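PDB 6I1M: cystatin from Fasciola hepatica, which probably inhibits papain-like cysteine proteases as a secreted, stefin-like member of the cystatin superfamily. Local coordinates for residues A[3-8]-A[43-48]; A[23-28]-A[85-90]; A[52-57]-A[66-71]. One frame throughout, in Å; residues are numbered along the deposited sequence. Where two conformers were deposited one is given.

Contact 1 (A[3-8]-A[43-48]); sequences GYTEPR and VSTQVV
Thr5 and Thr45 join the N-terminal segment of the cystatin fold to the edge strand 38-47, which leads into the first hairpin loop; Gln46, near the strand's end, opens the QxVxG motif, and in related cystatins this loop and the N terminus both enter the protease cleft. The segment runs roughly antiparallel to the strand without becoming a regular strand itself. Thr5 N donates to Thr45 O at 2.8 Å, nearly straight at 167°. The return bond ends on a side chain: Thr45 N donates to Thr5 OG1 over 3.1 Å. A chi1 of 73° puts OG1 between the backbone N and the carbonyl carbon of Thr5, where it accepts a bond that a main-chain carbonyl would take in a regular sheet.

Farther along, Arg8 and Val43 form a single antiparallel hydrogen-bonded pair, Arg8 N to Val43 O at 2.8 Å and Val43 N to Arg8 O at 3.0 Å. Between the two links Ser44 points at the segment, its OG 3.3 Å from Pro7 CA, while a water joins this hydroxyl to Thr5 O. The Arg8 side chain runs alongside Val43, whose CG1 lies under one face of the guanidinium, 3.3 Å from NH1. NH2 makes a salt bridge to Glu14 of helix 12-28, and a water spans Arg8 NE and Thr45 OG1.

At the other end, the Tyr4 ring offers one face to Gln46 CB in a CH-pi contact, 3.8 Å from CB to the ring centroid, with Ser44 O at its edge. A cation-pi contact with Lys54 of strand 50-59 also holds this ring. The Gln46 amide is fixed at both ends, OE1 accepting from Asn52 ND2 and NE2 donating to Gly2 O. Beyond it, one water donates to Gly3 O and accepts from Val47 N.

Contact 2 (A[23-28]-A[85-90]); sequences LSKLLT and GTPTRV
Leu26 and Pro87 meet where the last turns of helix 12-28 lie over the non-strand start of segment 85-90, a small example of the cystatin fold's central theme, one long helix laid across an antiparallel sheet. Leu26 CG stands anti to its own carbonyl carbon (chi1 -76°), and from there the CD2 branch reaches Pro87. CD2 lies 3.5 Å from Pro87 CB, tighter than usual for two carbons, and 3.6 Å from Pro87 CG. The leucine and the proline ring run antiparallel past one another, and the contact is made by one methyl, CD2, against CB and CG of the ring. Trp67 of strand 66-74 touches both residues and continues the apolar layer toward the sheet.

One residue earlier, Lys25 takes a more winding course. Its CG is anti to the backbone N (chi1 -171°) and packs 3.9 Å from Pro87 CG. A bend at chi2 (48°) then turns CD, and after a straight chi3 a second bend at chi4 directs NZ. The aliphatic part runs obliquely across the proline, with CE 3.5 Å from Gly85 O. NZ reaches that same carbonyl at 3.3 Å, a weak hydrogen bond, and has its stronger partner in the preceding carbonyl, Val84 O.

The lysine therefore works in two ways, its methylene carbons against the proline ring and its ammonium on two successive main-chain oxygens. Both acceptors are neutral carbonyls, so the attachment is probably ion-dipole in character, with no acidic partner across these two segments.

Contact 3 (A[52-57]-A[66-71]); sequences NYKFKV and CWEVVV
Tyr53 N donates to Val71 O at 2.8 Å and 175°, and Val71 N returns the bond to Tyr53 O at the same length. These open a ladder of six main-chain hydrogen bonds in a regular antiparallel hairpin, continued by Phe55 with Val69 and Val57 with Trp67. The strands run at 162° to each other, and CA-H...O contacts fill the intervening positions.

On the face bearing Lys54, Lys56, Glu68 and Val70, Lys54 CG stands anti to its backbone N (chi1 -169°) and meets Glu68 CG at 3.8 Å. Farther out, Lys54 CD approaches Glu68 CD at 3.7 Å. Lys54 NZ stays 4.8 Å from Glu68 OE1, so any attraction is probably long-range, with no salt bridge; the lysine also has a cation-pi contact with Tyr4. Val57 CG2 on the other face packs 3.8 Å from Trp67 CB, the two side chains at about a right angle.

Strand 50-59 lies between 38-47 and 66-74, whose far side carries 83-90. Phe18 and Ile22 of helix 12-28 cover the apolar face around Phe55, Leu26 reaches Trp67, and the Cys66-Cys92 disulfide ties the start of strand 66-74 to the C-terminal tail.

How the contacts relate
From the N terminus, the chain first passes 3-8, then helix 12-28, and returns along strand 38-47, where contact 1 closes a loop containing the whole helix. Contact 2 starts inside that loop, at 23-28, and closes only at 85-90, so contacts 1 and 2 cross. Contact 3 follows contact 1 in series and is nested within the long loop of contact 2. In space contact 3 lies centrally: its strand 50-59 hydrogen-bonds to strand 38-47 of contact 1, and its strand 66-74 to segment 85-90 of contact 2. Contacts 1 and 2 do not touch, their centres about 19 Å apart. Together the three contacts tie the N-terminal segment and the helix to the sheet.

Contact 1 (A[3-8]-A[43-48])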
ATOM      1  N   GLY A   3      -6.975 -12.998   9.950  1.00 42.80           N
ATOM      2  CA  GLY A   3      -7.367 -11.632   9.551  1.00 37.62           C
ATOM      3  C   GLY A   3      -6.165 -10.708   9.579  1.00 33.33           C
ATOM      4  O   GLY A   3      -5.031 -11.202   9.750  1.00 31.55           O
ATOM      5  N   TYR A   4      -6.387  -9.405   9.452  1.00 30.12           N
ATOM      6  CA  TYR A   4      -5.302  -8.400   9.571  1.00 25.59           C
ATOM      7  C   TYR A   4      -5.030  -8.131  11.045  1.00 26.22           C
ATOM      8  O   TYR A   4      -5.964  -8.182  11.867  1.00 27.97           O
ATOM      9  CB  TYR A   4      -5.644  -7.128   8.798  1.00 24.10           C
ATOM     10  CG  TYR A   4      -5.470  -7.237   7.308  1.00 23.92           C
ATOM     11  CD1 TYR A   4      -4.255  -6.978   6.697  1.00 22.94           C
ATOM     12  CD2 TYR A   4      -6.535  -7.619   6.507  1.00 23.81           C
ATOM     13  CE1 TYR A   4      -4.102  -7.086   5.322  1.00 21.27           C
ATOM     14  CE2 TYR A   4      -6.402  -7.718   5.130  1.00 23.88           C
ATOM     15  CZ  TYR A   4      -5.180  -7.459   4.533  1.00 23.21           C
ATOM     16  OH  TYR A   4      -5.061  -7.544   3.165  1.00 24.31           O
ATOM     17  N   THR A   5      -3.768  -7.864  11.359  1.00 25.59           N
ATOM     18  CA  THR A   5      -3.368  -7.132  12.588  1.00 28.37           C
ATOM     19  C   THR A   5      -4.082  -5.775  12.606  1.00 28.11           C
ATOM     20  O   THR A   5      -4.591  -5.322  11.544  1.00 26.70           O
ATOM     21  CB  THR A   5      -1.858  -6.880  12.698  1.00 27.90           C
ATOM     22  OG1 THR A   5      -1.471  -5.868  11.759  1.00 28.45           O
ATOM     23  CG2 THR A   5      -1.026  -8.128  12.525  1.00 27.84           C
ATOM     24  N   GLU A   6      -4.138  -5.155  13.781  1.00 30.16           N
ATOM     25  CA  GLU A   6      -4.510  -3.724  13.938  1.00 34.66           C
ATOM     26  C   GLU A   6      -3.478  -2.883  13.210  1.00 30.41           C
ATOM     27  O   GLU A   6      -2.304  -3.250  13.144  1.00 30.24           O
ATOM     28  CB  GLU A   6      -4.625  -3.349  15.418  1.00 39.32           C
ATOM     29  CG  GLU A   6      -5.947  -3.796  16.027  1.00 45.57           C
ATOM     30  CD  GLU A   6      -7.143  -3.310  15.216  1.00 52.33           C
ATOM     31  OE1 GLU A   6      -7.332  -2.065  15.134  1.00 58.51           O
ATOM     32  OE2 GLU A   6      -7.838  -4.164  14.596  1.00 57.37           O
ATOM     33  N   PRO A   7      -3.887  -1.736  12.629  1.00 30.08           N
ATOM     34  CA  PRO A   7      -2.952  -0.874  11.911  1.00 31.34           C
ATOM     35  C   PRO A   7      -1.786  -0.493  12.822  1.00 29.59           C
ATOM     36  O   PRO A   7      -1.968  -0.422  14.025  1.00 29.75           O
ATOM     37  CB  PRO A   7      -3.770   0.372  11.549  1.00 30.39           C
ATOM     38  CG  PRO A   7      -5.199  -0.108  11.582  1.00 31.30           C
ATOM     39  CD  PRO A   7      -5.242  -1.174  12.650  1.00 29.15           C
ATOM     40  N   ARG A   8      -0.620  -0.248  12.237  1.00 25.52           N
ATOM     41  CA  ARG A   8       0.555   0.179  13.034  1.00 26.30           C
ATOM     42  C   ARG A   8       1.344   1.180  12.203  1.00 25.58           C
ATOM     43  O   ARG A   8       1.082   1.320  10.969  1.00 24.24           O
ATOM     44  CB  ARG A   8       1.422  -1.024  13.425  1.00 25.58           C
ATOM     45  CG  ARG A   8       1.944  -1.811  12.230  1.00 25.76           C
ATOM     46  CD  ARG A   8       3.169  -2.643  12.549  1.00 27.25           C
ATOM     47  NE  ARG A   8       3.555  -3.555  11.475  1.00 25.81           N
ATOM     48  CZ  ARG A   8       4.278  -3.235  10.406  1.00 25.97           C
ATOM     49  NH1 ARG A   8       4.723  -2.003  10.213  1.00 26.85           N
ATOM     50  NH2 ARG A   8       4.566  -4.161   9.517  1.00 27.69           N
ATOM     51  N   VAL A  43      -0.107   0.678   8.282  1.00 19.41           N
ATOM     52  CA  VAL A  43      -0.127  -0.633   7.603  1.00 20.28           C
ATOM     53  C   VAL A  43      -0.713  -1.657   8.576  1.00 21.41           C
ATOM     54  O   VAL A  43      -0.460  -1.565   9.819  1.00 17.81           O
ATOM     55  CB  VAL A  43       1.272  -1.020   7.096  1.00 22.24           C
ATOM     56  CG1 VAL A  43       2.208  -1.321   8.259  1.00 23.26           C
ATOM     57  CG2 VAL A  43       1.185  -2.173   6.099  1.00 20.49           C
ATOM     58  N   SER A  44      -1.469  -2.593   8.023  1.00 21.95           N
ATOM     59  CA  SER A  44      -1.984  -3.779   8.746  1.00 24.22           C
ATOM     60  C   SER A  44      -1.497  -4.989   7.965  1.00 21.94           C
ATOM     61  O   SER A  44      -1.433  -4.879   6.747  1.00 22.78           O
ATOM     62  CB  SER A  44      -3.481  -3.782   8.874  1.00 25.52           C
ATOM     63  OG  SER A  44      -3.982  -2.510   9.197  1.00 26.13           O
ATOM     64  N   THR A  45      -1.065  -6.044   8.644  1.00 21.48           N
ATOM     65  CA  THR A  45      -0.459  -7.223   7.984  1.00 22.60           C
ATOM     66  C   THR A  45      -1.321  -8.454   8.226  1.00 23.73           C
ATOM     67  O   THR A  45      -1.954  -8.558   9.278  1.00 22.74           O
ATOM     68  CB  THR A  45       0.976  -7.444   8.441  1.00 23.86           C
ATOM     69  OG1 THR A  45       0.908  -7.648   9.850  1.00 26.11           O
ATOM     70  CG2 THR A  45       1.847  -6.266   8.086  1.00 23.38           C
ATOM     71  N   GLN A  46      -1.367  -9.305   7.225  1.00 22.15           N
ATOM     72  CA  GLN A  46      -2.059 -10.601   7.297  1.00 22.97           C
ATOM     73  C   GLN A  46      -1.085 -11.658   6.778  1.00 22.56           C
ATOM     74  O   GLN A  46      -0.564 -11.531   5.626  1.00 24.05           O
ATOM     75  CB  GLN A  46      -3.339 -10.534   6.487  1.00 24.61           C
ATOM     76  CG  GLN A  46      -4.048 -11.874   6.421  1.00 26.61           C
ATOM     77  CD  GLN A  46      -5.076 -11.875   5.321  1.00 30.69           C
ATOM     78  OE1 GLN A  46      -4.915 -11.186   4.310  1.00 33.00           O
ATOM     79  NE2 GLN A  46      -6.115 -12.679   5.495  1.00 27.23           N
ATOM     80  N   VAL A  47      -0.811 -12.668   7.588  1.00 20.94           N
ATOM     81  CA  VAL A  47       0.130 -13.735   7.166  1.00 22.08           C
ATOM     82  C   VAL A  47      -0.690 -14.828   6.484  1.00 21.49           C
ATOM     83  O   VAL A  47      -1.597 -15.379   7.118  1.00 22.40           O
ATOM     84  CB  VAL A  47       0.980 -14.276   8.328  1.00 21.64           C
ATOM     85  CG1 VAL A  47       1.959 -15.324   7.809  1.00 21.31           C
ATOM     86  CG2 VAL A  47       1.718 -13.153   9.053  1.00 22.18           C
ATOM     87  N   VAL A  48      -0.395 -15.056   5.211  1.00 21.35           N
ATOM     88  CA  VAL A  48      -0.923 -16.173   4.385  1.00 24.02           C
ATOM     89  C   VAL A  48       0.305 -17.007   3.953  1.00 23.77           C
ATOM     90  O   VAL A  48       1.223 -17.190   4.804  1.00 23.38           O
ATOM     91  CB  VAL A  48      -1.765 -15.608   3.225  1.00 23.23           C
ATOM     92  CG1 VAL A  48      -3.137 -15.155   3.672  1.00 24.23           C
ATOM     93  CG2 VAL A  48      -1.061 -14.472   2.501  1.00 25.09           C
TER
HETATM   94  O   HOH W   1      -2.652 -12.756  10.006  1.00 38.13           O
HETATM   95  O   HOH W   2       1.888  -5.798  11.385  1.00 29.20           O
HETATM   96  O   HOH W   3      -6.669  -3.506   9.842  1.00 36.45           O

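Contact 2 (A[23-28]-A[85-90])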
ATOM      1  N   LEU A  23       2.700   4.332  -5.364  1.00 19.25           N
ATOM      2  CA  LEU A  23       2.632   5.568  -6.170  1.00 20.34           C
ATOM      3  C   LEU A  23       2.493   5.163  -7.631  1.00 20.00           C
ATOM      4  O   LEU A  23       1.567   5.656  -8.298  1.00 19.69           O
ATOM      5  CB  LEU A  23       3.915   6.366  -5.967  1.00 20.93           C
ATOM      6  CG  LEU A  23       4.066   7.653  -6.786  1.00 23.57           C
ATOM      7  CD1 LEU A  23       2.793   8.485  -6.786  1.00 24.04           C
ATOM      8  CD2 LEU A  23       5.226   8.484  -6.244  1.00 24.21           C
ATOM      9  N   SER A  24       3.387   4.279  -8.078  1.00 18.73           N
ATOM     10  CA  SER A  24       3.407   3.775  -9.469  1.00 20.96           C
ATOM     11  C   SER A  24       2.026   3.210  -9.826  1.00 19.78           C
ATOM     12  O   SER A  24       1.531   3.546 -10.890  1.00 22.69           O
ATOM     13  CB  SER A  24       4.490   2.776  -9.689  1.00 20.70           C
ATOM     14  OG  SER A  24       4.258   2.123 -10.914  1.00 23.12           O
ATOM     15  N   LYS A  25       1.415   2.417  -8.940  1.00 20.31           N
ATOM     16  CA  LYS A  25       0.074   1.796  -9.151  1.00 21.39           C
ATOM     17  C   LYS A  25      -0.990   2.887  -9.281  1.00 20.90           C
ATOM     18  O   LYS A  25      -1.759   2.845 -10.251  1.00 20.42           O
ATOM     19  CB  LYS A  25      -0.328   0.896  -7.981  1.00 22.21           C
ATOM     20  CG  LYS A  25      -1.585   0.071  -8.213  1.00 23.80           C
ATOM     21  CD  LYS A  25      -1.604  -0.659  -9.532  1.00 25.26           C
ATOM     22  CE  LYS A  25      -2.865  -1.482  -9.716  1.00 29.76           C
ATOM     23  NZ  LYS A  25      -2.596  -2.918  -9.472  1.00 30.75           N
ATOM     24  N   LEU A  26      -1.012   3.850  -8.357  1.00 19.33           N
ATOM     25  CA  LEU A  26      -1.993   4.960  -8.400  1.00 21.46           C
ATOM     26  C   LEU A  26      -1.783   5.784  -9.682  1.00 21.14           C
ATOM     27  O   LEU A  26      -2.803   6.176 -10.311  1.00 23.33           O
ATOM     28  CB  LEU A  26      -1.870   5.814  -7.140  1.00 21.21           C
ATOM     29  CG  LEU A  26      -2.473   5.213  -5.873  1.00 22.82           C
ATOM     30  CD1 LEU A  26      -2.050   6.027  -4.666  1.00 23.80           C
ATOM     31  CD2 LEU A  26      -3.988   5.120  -5.975  1.00 23.93           C
ATOM     32  N   LEU A  27      -0.529   5.990 -10.091  1.00 22.68           N
ATOM     33  CA  LEU A  27      -0.177   6.775 -11.307  1.00 23.58           C
ATOM     34  C   LEU A  27      -0.644   6.030 -12.570  1.00 25.10           C
ATOM     35  O   LEU A  27      -1.336   6.645 -13.431  1.00 24.58           O
ATOM     36  CB  LEU A  27       1.327   7.053 -11.329  1.00 26.12           C
ATOM     37  CG  LEU A  27       1.792   7.934 -12.487  1.00 27.81           C
ATOM     38  CD1 LEU A  27       1.133   9.320 -12.444  1.00 28.27           C
ATOM     39  CD2 LEU A  27       3.305   8.068 -12.478  1.00 30.18           C
ATOM     40  N   THR A  28      -0.348   4.739 -12.684  1.00 21.89           N
ATOM     41  CA  THR A  28      -0.745   3.944 -13.880  1.00 24.13           C
ATOM     42  C   THR A  28      -2.269   3.762 -13.937  1.00 25.38           C
ATOM     43  O   THR A  28      -2.774   3.615 -15.047  1.00 25.21           O
ATOM     44  CB  THR A  28       0.026   2.624 -13.961  1.00 26.51           C
ATOM     45  OG1 THR A  28      -0.319   1.891 -12.787  1.00 30.94           O
ATOM     46  CG2 THR A  28       1.520   2.823 -14.075  1.00 27.95           C
ATOM     47  N   GLY A  85      -2.317  -4.582  -5.192  1.00 21.93           N
ATOM     48  CA  GLY A  85      -3.761  -4.702  -5.429  1.00 21.58           C
ATOM     49  C   GLY A  85      -4.340  -3.463  -6.100  1.00 22.52           C
ATOM     50  O   GLY A  85      -3.599  -2.491  -6.395  1.00 22.87           O
ATOM     51  N   THR A  86      -5.648  -3.476  -6.303  1.00 24.39           N
ATOM     52  CA  THR A  86      -6.424  -2.323  -6.806  1.00 27.46           C
ATOM     53  C   THR A  86      -6.651  -1.323  -5.681  1.00 25.25           C
ATOM     54  O   THR A  86      -7.292  -1.638  -4.667  1.00 26.82           O
ATOM     55  CB  THR A  86      -7.761  -2.793  -7.391  1.00 29.74           C
ATOM     56  OG1 THR A  86      -7.425  -3.713  -8.428  1.00 31.10           O
ATOM     57  CG2 THR A  86      -8.575  -1.642  -7.939  1.00 29.30           C
ATOM     58  N   PRO A  87      -6.166  -0.062  -5.822  1.00 24.03           N
ATOM     59  CA  PRO A  87      -6.459   0.963  -4.823  1.00 25.94           C
ATOM     60  C   PRO A  87      -7.965   1.252  -4.740  1.00 26.77           C
ATOM     61  O   PRO A  87      -8.652   1.210  -5.758  1.00 25.05           O
ATOM     62  CB  PRO A  87      -5.677   2.178  -5.318  1.00 24.66           C
ATOM     63  CG  PRO A  87      -4.597   1.554  -6.160  1.00 26.04           C
ATOM     64  CD  PRO A  87      -5.309   0.441  -6.905  1.00 26.08           C
ATOM     65  N   THR A  88      -8.461   1.435  -3.522  1.00 25.58           N
ATOM     66  CA  THR A  88      -9.851   1.885  -3.268  1.00 26.81           C
ATOM     67  C   THR A  88      -9.801   3.210  -2.494  1.00 25.12           C
ATOM     68  O   THR A  88      -9.054   3.318  -1.502  1.00 20.88           O
ATOM     69  CB  THR A  88     -10.640   0.799  -2.537  1.00 28.22           C
ATOM     70  OG1 THR A  88     -10.373  -0.423  -3.218  1.00 35.97           O
ATOM     71  CG2 THR A  88     -12.129   1.038  -2.522  1.00 32.50           C
ATOM     72  N   ARG A  89     -10.546   4.195  -2.981  1.00 26.11           N
ATOM     73  CA  ARG A  89     -10.700   5.500  -2.288  0.50 25.55           C
ATOM     74  C   ARG A  89     -11.392   5.213  -0.954  1.00 26.86           C
ATOM     75  O   ARG A  89     -12.371   4.433  -0.951  1.00 27.91           O
ATOM     76  CB  ARG A  89     -11.482   6.509  -3.138  0.50 25.91           C
ATOM     77  CG  ARG A  89     -10.714   7.061  -4.331  0.50 26.42           C
ATOM     78  CD  ARG A  89     -11.316   8.308  -4.974  0.50 27.55           C
ATOM     79  NE  ARG A  89     -12.722   8.144  -5.314  0.50 29.15           N
ATOM     80  CZ  ARG A  89     -13.171   7.402  -6.321  0.50 32.28           C
ATOM     81  NH1 ARG A  89     -12.320   6.757  -7.104  0.50 33.53           N
ATOM     82  NH2 ARG A  89     -14.466   7.306  -6.545  0.50 31.74           N
ATOM     83  N   VAL A  90     -10.868   5.787   0.117  1.00 25.70           N
ATOM     84  CA  VAL A  90     -11.502   5.718   1.462  1.00 30.32           C
ATOM     85  C   VAL A  90     -11.459   7.120   2.076  1.00 33.62           C
ATOM     86  O   VAL A  90     -10.683   7.968   1.585  1.00 33.44           O
ATOM     87  CB  VAL A  90     -10.822   4.672   2.363  1.00 33.02           C
ATOM     88  CG1 VAL A  90     -11.032   3.252   1.841  1.00 31.61           C
ATOM     89  CG2 VAL A  90      -9.344   4.975   2.534  1.00 33.32           C
TER

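Contact 3 (A[52-57]-A[66-71])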
ATOM      1  N   ASN A  52       0.295 -10.183   3.248  1.00 21.13           N
ATOM      2  CA  ASN A  52      -0.543  -9.069   2.753  1.00 21.17           C
ATOM      3  C   ASN A  52      -0.275  -7.858   3.638  1.00 21.44           C
ATOM      4  O   ASN A  52      -0.402  -7.963   4.893  1.00 18.47           O
ATOM      5  CB  ASN A  52      -2.020  -9.441   2.709  1.00 22.89           C
ATOM      6  CG  ASN A  52      -2.389 -10.183   1.446  1.00 24.97           C
ATOM      7  OD1 ASN A  52      -1.762  -9.996   0.415  1.00 22.71           O
ATOM      8  ND2 ASN A  52      -3.462 -10.956   1.500  1.00 26.11           N
ATOM      9  N   TYR A  53       0.190  -6.782   3.004  1.00 20.18           N
ATOM     10  CA  TYR A  53       0.358  -5.453   3.640  1.00 20.66           C
ATOM     11  C   TYR A  53      -0.781  -4.569   3.157  1.00 20.26           C
ATOM     12  O   TYR A  53      -0.777  -4.211   1.988  1.00 20.77           O
ATOM     13  CB  TYR A  53       1.690  -4.811   3.281  1.00 20.30           C
ATOM     14  CG  TYR A  53       2.893  -5.527   3.808  1.00 21.44           C
ATOM     15  CD1 TYR A  53       3.442  -6.588   3.105  1.00 23.55           C
ATOM     16  CD2 TYR A  53       3.510  -5.124   4.985  1.00 24.22           C
ATOM     17  CE1 TYR A  53       4.554  -7.259   3.585  1.00 25.75           C
ATOM     18  CE2 TYR A  53       4.623  -5.781   5.470  1.00 24.52           C
ATOM     19  CZ  TYR A  53       5.152  -6.853   4.766  1.00 25.88           C
ATOM     20  OH  TYR A  53       6.288  -7.491   5.202  1.00 29.22           O
ATOM     21  N   LYS A  54      -1.709  -4.243   4.046  1.00 19.95           N
ATOM     22  CA  LYS A  54      -2.786  -3.271   3.760  1.00 21.74           C
ATOM     23  C   LYS A  54      -2.375  -1.901   4.288  1.00 21.71           C
ATOM     24  O   LYS A  54      -2.336  -1.678   5.543  1.00 22.05           O
ATOM     25  CB  LYS A  54      -4.104  -3.692   4.392  1.00 24.33           C
ATOM     26  CG  LYS A  54      -5.291  -2.873   3.922  1.00 26.77           C
ATOM     27  CD  LYS A  54      -6.392  -2.905   4.928  1.00 32.59           C
ATOM     28  CE  LYS A  54      -7.025  -4.264   5.061  1.00 36.01           C
ATOM     29  NZ  LYS A  54      -7.894  -4.315   6.257  1.00 38.84           N
ATOM     30  N   PHE A  55      -2.117  -1.007   3.349  1.00 20.18           N
ATOM     31  CA  PHE A  55      -1.735   0.400   3.593  1.00 20.76           C
ATOM     32  C   PHE A  55      -2.958   1.303   3.500  1.00 22.22           C
ATOM     33  O   PHE A  55      -3.790   1.135   2.622  1.00 22.83           O
ATOM     34  CB  PHE A  55      -0.699   0.802   2.559  1.00 21.05           C
ATOM     35  CG  PHE A  55       0.613   0.124   2.808  1.00 22.09           C
ATOM     36  CD1 PHE A  55       1.438   0.571   3.836  1.00 22.27           C
ATOM     37  CD2 PHE A  55       1.024  -0.940   2.016  1.00 23.23           C
ATOM     38  CE1 PHE A  55       2.663  -0.031   4.056  1.00 21.17           C
ATOM     39  CE2 PHE A  55       2.259  -1.539   2.239  1.00 23.21           C
ATOM     40  CZ  PHE A  55       3.066  -1.082   3.257  1.00 23.16           C
ATOM     41  N   LYS A  56      -3.028   2.284   4.391  1.00 24.02           N
ATOM     42  CA  LYS A  56      -3.818   3.513   4.173  1.00 23.23           C
ATOM     43  C   LYS A  56      -2.831   4.613   3.768  1.00 22.01           C
ATOM     44  O   LYS A  56      -1.890   4.867   4.538  1.00 21.41           O
ATOM     45  CB  LYS A  56      -4.580   3.864   5.444  1.00 27.90           C
ATOM     46  CG  LYS A  56      -5.605   4.963   5.260  1.00 32.22           C
ATOM     47  CD  LYS A  56      -6.409   5.213   6.513  1.00 38.70           C
ATOM     48  CE  LYS A  56      -7.021   6.598   6.540  1.00 41.49           C
ATOM     49  NZ  LYS A  56      -8.494   6.523   6.693  1.00 46.67           N
ATOM     50  N   VAL A  57      -3.027   5.194   2.587  1.00 20.48           N
ATOM     51  CA  VAL A  57      -2.107   6.192   1.974  1.00 21.23           C
ATOM     52  C   VAL A  57      -2.877   7.505   1.796  1.00 20.94           C
ATOM     53  O   VAL A  57      -4.082   7.454   1.520  1.00 20.43           O
ATOM     54  CB  VAL A  57      -1.491   5.659   0.667  1.00 21.59           C
ATOM     55  CG1 VAL A  57      -0.852   4.290   0.886  1.00 22.30           C
ATOM     56  CG2 VAL A  57      -2.482   5.597  -0.493  1.00 22.59           C
ATOM     57  N   CYS A  66      -7.438   9.833   0.329  1.00 26.23           N
ATOM     58  CA  CYS A  66      -6.843   8.639   0.941  1.00 24.97           C
ATOM     59  C   CYS A  66      -7.331   7.433   0.151  1.00 24.48           C
ATOM     60  O   CYS A  66      -8.471   7.449  -0.366  1.00 23.04           O
ATOM     61  CB  CYS A  66      -7.199   8.525   2.414  1.00 25.92           C
ATOM     62  SG  CYS A  66      -6.307   9.727   3.443  1.00 29.67           S
ATOM     63  N   TRP A  67      -6.445   6.450   0.042  1.00 23.78           N
ATOM     64  CA  TRP A  67      -6.695   5.156  -0.620  1.00 21.59           C
ATOM     65  C   TRP A  67      -6.266   4.035   0.323  1.00 21.38           C
ATOM     66  O   TRP A  67      -5.329   4.239   1.160  1.00 22.94           O
ATOM     67  CB  TRP A  67      -5.957   5.087  -1.950  1.00 21.85           C
ATOM     68  CG  TRP A  67      -6.377   6.058  -3.015  1.00 24.06           C
ATOM     69  CD1 TRP A  67      -7.143   5.773  -4.113  1.00 26.49           C
ATOM     70  CD2 TRP A  67      -5.926   7.412  -3.194  1.00 25.32           C
ATOM     71  NE1 TRP A  67      -7.202   6.853  -4.950  1.00 28.18           N
ATOM     72  CE2 TRP A  67      -6.500   7.888  -4.397  1.00 26.11           C
ATOM     73  CE3 TRP A  67      -5.125   8.284  -2.446  1.00 28.78           C
ATOM     74  CZ2 TRP A  67      -6.286   9.182  -4.872  1.00 27.98           C
ATOM     75  CZ3 TRP A  67      -4.920   9.567  -2.909  1.00 29.24           C
ATOM     76  CH2 TRP A  67      -5.500  10.010  -4.101  1.00 30.81           C
ATOM     77  N   GLU A  68      -6.960   2.916   0.244  1.00 22.26           N
ATOM     78  CA  GLU A  68      -6.497   1.643   0.839  1.00 25.31           C
ATOM     79  C   GLU A  68      -5.911   0.815  -0.302  1.00 24.27           C
ATOM     80  O   GLU A  68      -6.567   0.711  -1.347  1.00 24.65           O
ATOM     81  CB  GLU A  68      -7.656   0.971   1.562  1.00 28.65           C
ATOM     82  CG  GLU A  68      -7.396  -0.461   1.944  1.00 35.43           C
ATOM     83  CD  GLU A  68      -8.618  -1.087   2.585  1.00 41.38           C
ATOM     84  OE1 GLU A  68      -9.075  -0.531   3.625  1.00 47.08           O
ATOM     85  OE2 GLU A  68      -9.142  -2.090   2.021  1.00 45.99           O
ATOM     86  N   VAL A  69      -4.708   0.277  -0.116  1.00 24.44           N
ATOM     87  CA  VAL A  69      -3.997  -0.518  -1.156  1.00 25.36           C
ATOM     88  C   VAL A  69      -3.368  -1.716  -0.458  1.00 24.80           C
ATOM     89  O   VAL A  69      -2.564  -1.507   0.454  1.00 22.73           O
ATOM     90  CB  VAL A  69      -2.911   0.301  -1.876  1.00 29.47           C
ATOM     91  CG1 VAL A  69      -2.376  -0.430  -3.109  1.00 28.37           C
ATOM     92  CG2 VAL A  69      -3.399   1.694  -2.254  1.00 32.81           C
ATOM     93  N   VAL A  70      -3.691  -2.917  -0.916  1.00 23.46           N
ATOM     94  CA  VAL A  70      -3.075  -4.178  -0.435  1.00 23.40           C
ATOM     95  C   VAL A  70      -1.911  -4.569  -1.348  1.00 22.61           C
ATOM     96  O   VAL A  70      -2.090  -4.610  -2.562  1.00 22.55           O
ATOM     97  CB  VAL A  70      -4.124  -5.291  -0.327  1.00 25.69           C
ATOM     98  CG1 VAL A  70      -3.522  -6.532   0.304  1.00 24.70           C
ATOM     99  CG2 VAL A  70      -5.346  -4.821   0.447  1.00 26.06           C
ATOM    100  N   VAL A  71      -0.741  -4.817  -0.759  1.00 23.79           N
ATOM    101  CA  VAL A  71       0.440  -5.398  -1.466  1.00 21.44           C
ATOM    102  C   VAL A  71       0.705  -6.794  -0.892  1.00 19.64           C
ATOM    103  O   VAL A  71       0.898  -6.885   0.332  1.00 20.74           O
ATOM    104  CB  VAL A  71       1.688  -4.518  -1.310  1.00 20.89           C
ATOM    105  CG1 VAL A  71       2.871  -5.105  -2.065  1.00 20.64           C
ATOM    106  CG2 VAL A  71       1.426  -3.080  -1.734  1.00 22.48           C
TER